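Local coordinates for protein HP1028 (Helicobacter pylori, PDB 4INN) that belongs to the lipocalin family and probably binds and transports small molecules in its beta-barrel, at residues A[153-157]-A[158-162]. The protein carries 1 engineered substitution. Sequence-based numbering, arbitrary orientation.
Sequences KRLSD and EEIKN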
loop_
_atom_site.group_PDB
_atom_site.type_symbol
_atom_site.label_atom_id
_atom_site.label_comp_id
_atom_site.label_asym_id
_atom_site.label_seq_id
_atom_site.Cartn_x
_atom_site.Cartn_y
_atom_site.Cartn_z
ATOM N N LYS A 153 -10.083 -3.051 3.416
ATOM C CA LYS A 153 -10.481 -3.890 4.527
ATOM C C LYS A 153 -9.270 -4.495 5.189
ATOM O O LYS A 153 -8.399 -5.025 4.517
ATOM C CB LYS A 153 -11.372 -5.062 4.084
ATOM C CG LYS A 153 -12.873 -4.804 4.115
ATOM C CD LYS A 153 -13.465 -4.741 2.702
ATOM C CE LYS A 153 -13.731 -6.137 2.129
ATOM N NZ LYS A 153 -13.026 -6.450 0.834
ATOM N N ARG A 154 -9.250 -4.475 6.517
ATOM C CA ARG A 154 -8.257 -5.205 7.257
ATOM C C ARG A 154 -8.562 -6.689 7.273
ATOM O O ARG A 154 -9.690 -7.083 7.502
ATOM C CB ARG A 154 -8.170 -4.711 8.685
ATOM C CG ARG A 154 -6.818 -5.070 9.247
ATOM C CD ARG A 154 -6.789 -4.937 10.720
ATOM N NE ARG A 154 -5.582 -5.553 11.241
ATOM C CZ ARG A 154 -4.421 -4.946 11.385
ATOM N NH1 ARG A 154 -4.262 -3.679 11.018
ATOM N NH2 ARG A 154 -3.409 -5.622 11.884
ATOM N N LEU A 155 -7.554 -7.517 7.044
ATOM C CA LEU A 155 -7.708 -8.952 7.180
ATOM C C LEU A 155 -7.300 -9.414 8.567
ATOM O O LEU A 155 -6.356 -8.900 9.166
ATOM C CB LEU A 155 -6.839 -9.667 6.175
ATOM C CG LEU A 155 -7.454 -9.945 4.819
ATOM C CD1 LEU A 155 -8.179 -8.774 4.242
ATOM C CD2 LEU A 155 -6.332 -10.426 3.908
ATOM N N SER A 156 -8.041 -10.368 9.084
ATOM C CA SER A 156 -7.697 -11.031 10.322
ATOM C C SER A 156 -6.604 -12.070 10.022
ATOM O O SER A 156 -6.396 -12.438 8.865
ATOM C CB SER A 156 -8.936 -11.733 10.875
ATOM O OG SER A 156 -9.298 -12.798 10.004
ATOM N N ASP A 157 -5.963 -12.572 11.069
ATOM C CA ASP A 157 -4.951 -13.618 10.942
ATOM C C ASP A 157 -5.522 -14.900 10.375
ATOM O O ASP A 157 -4.804 -15.675 9.744
ATOM C CB ASP A 157 -4.277 -13.894 12.285
ATOM C CG ASP A 157 -3.562 -12.653 12.849
ATOM O OD1 ASP A 157 -3.760 -11.532 12.324
ATOM O OD2 ASP A 157 -2.806 -12.783 13.828
ATOM N N GLU A 158 -6.810 -15.120 10.567
ATOM C CA GLU A 158 -7.454 -16.304 10.018
ATOM C C GLU A 158 -7.626 -16.192 8.501
ATOM O O GLU A 158 -7.475 -17.157 7.789
ATOM C CB GLU A 158 -8.813 -16.546 10.720
ATOM C CG GLU A 158 -9.652 -17.712 10.172
ATOM C CD GLU A 158 -8.976 -19.087 10.293
ATOM O OE1 GLU A 158 -7.809 -19.189 10.751
ATOM O OE2 GLU A 158 -9.625 -20.087 9.915
ATOM N N GLU A 159 -7.956 -15.011 8.001
ATOM C CA GLU A 159 -8.167 -14.865 6.562
ATOM C C GLU A 159 -6.829 -14.913 5.888
ATOM O O GLU A 159 -6.689 -15.567 4.873
ATOM C CB GLU A 159 -8.856 -13.556 6.235
ATOM C CG GLU A 159 -10.211 -13.419 6.892
ATOM C CD GLU A 159 -10.664 -11.989 6.948
ATOM O OE1 GLU A 159 -10.244 -11.252 7.874
ATOM O OE2 GLU A 159 -11.439 -11.612 6.054
ATOM N N ILE A 160 -5.838 -14.237 6.465
ATOM C CA ILE A 160 -4.516 -14.211 5.875
ATOM C C ILE A 160 -4.014 -15.639 5.692
ATOM O O ILE A 160 -3.403 -15.968 4.672
ATOM C CB ILE A 160 -3.486 -13.462 6.736
ATOM C CG1 ILE A 160 -3.806 -11.962 6.847
ATOM C CG2 ILE A 160 -2.108 -13.613 6.107
ATOM C CD1 ILE A 160 -3.085 -11.217 7.979
ATOM N N LYS A 161 -4.262 -16.461 6.717
ATOM C CA LYS A 161 -3.852 -17.854 6.764
ATOM C C LYS A 161 -4.524 -18.680 5.650
ATOM O O LYS A 161 -3.870 -19.436 4.932
ATOM C CB LYS A 161 -4.188 -18.401 8.151
ATOM C CG LYS A 161 -3.900 -19.883 8.347
ATOM C CD LYS A 161 -3.946 -20.300 9.824
ATOM C CE LYS A 161 -2.768 -21.213 10.186
ATOM N NZ LYS A 161 -2.896 -21.781 11.560
ATOM N N ASN A 162 -5.827 -18.489 5.496
ATOM C CA ASN A 162 -6.634 -19.235 4.540
ATOM C C ASN A 162 -6.431 -18.822 3.087
ATOM O O ASN A 162 -6.724 -19.585 2.181
ATOM C CB ASN A 162 -8.123 -19.103 4.928
ATOM C CG ASN A 162 -8.457 -19.862 6.219
ATOM O OD1 ASN A 162 -7.876 -20.930 6.516
ATOM N ND2 ASN A 162 -9.395 -19.328 6.983
#
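Ser156 and Glu159 form a capping box at the start of helix 157-162, where the last barrel strand, 147-154, gives way to a short surface helix. Ser156 is the N-cap residue. Glu158 comes first, its CB 3.8 Å from Ser156 OG. Its side chain turns away and bends at chi2 (62°), which carries OE2 to Asn162 ND2, one turn further on. That amide meets the carboxylate from above its plane.

Glu159 closes the box. Glu159 N donates to Ser156 OG over 3.3 Å. In return, its OE1 accepts two bonds. Ser156 N reaches Glu159 OE1 at 2.7 Å and almost straight, at 174°. Ser156 OG donates to Glu159 OE1 over 2.8 Å. Both donors come from the anti side, somewhat out of the carboxylate plane. With CG beside its own backbone N (chi1 -60°) and the chain extended beyond, Glu159 reaches back along the N-cap residue.

Ile160 N then bonds to Ser156 O, the first regular helical bond. The Ile160 side chain packs obliquely against Leu155, with Ile160 CG1 3.9 Å from Leu155 CB. Both side chains also touch Ile39 of strand 38-41 and Leu165, which ties the helix start to the first barrel strand. Lys161 N continues the helix by bonding to Asp157 O at 3.2 Å.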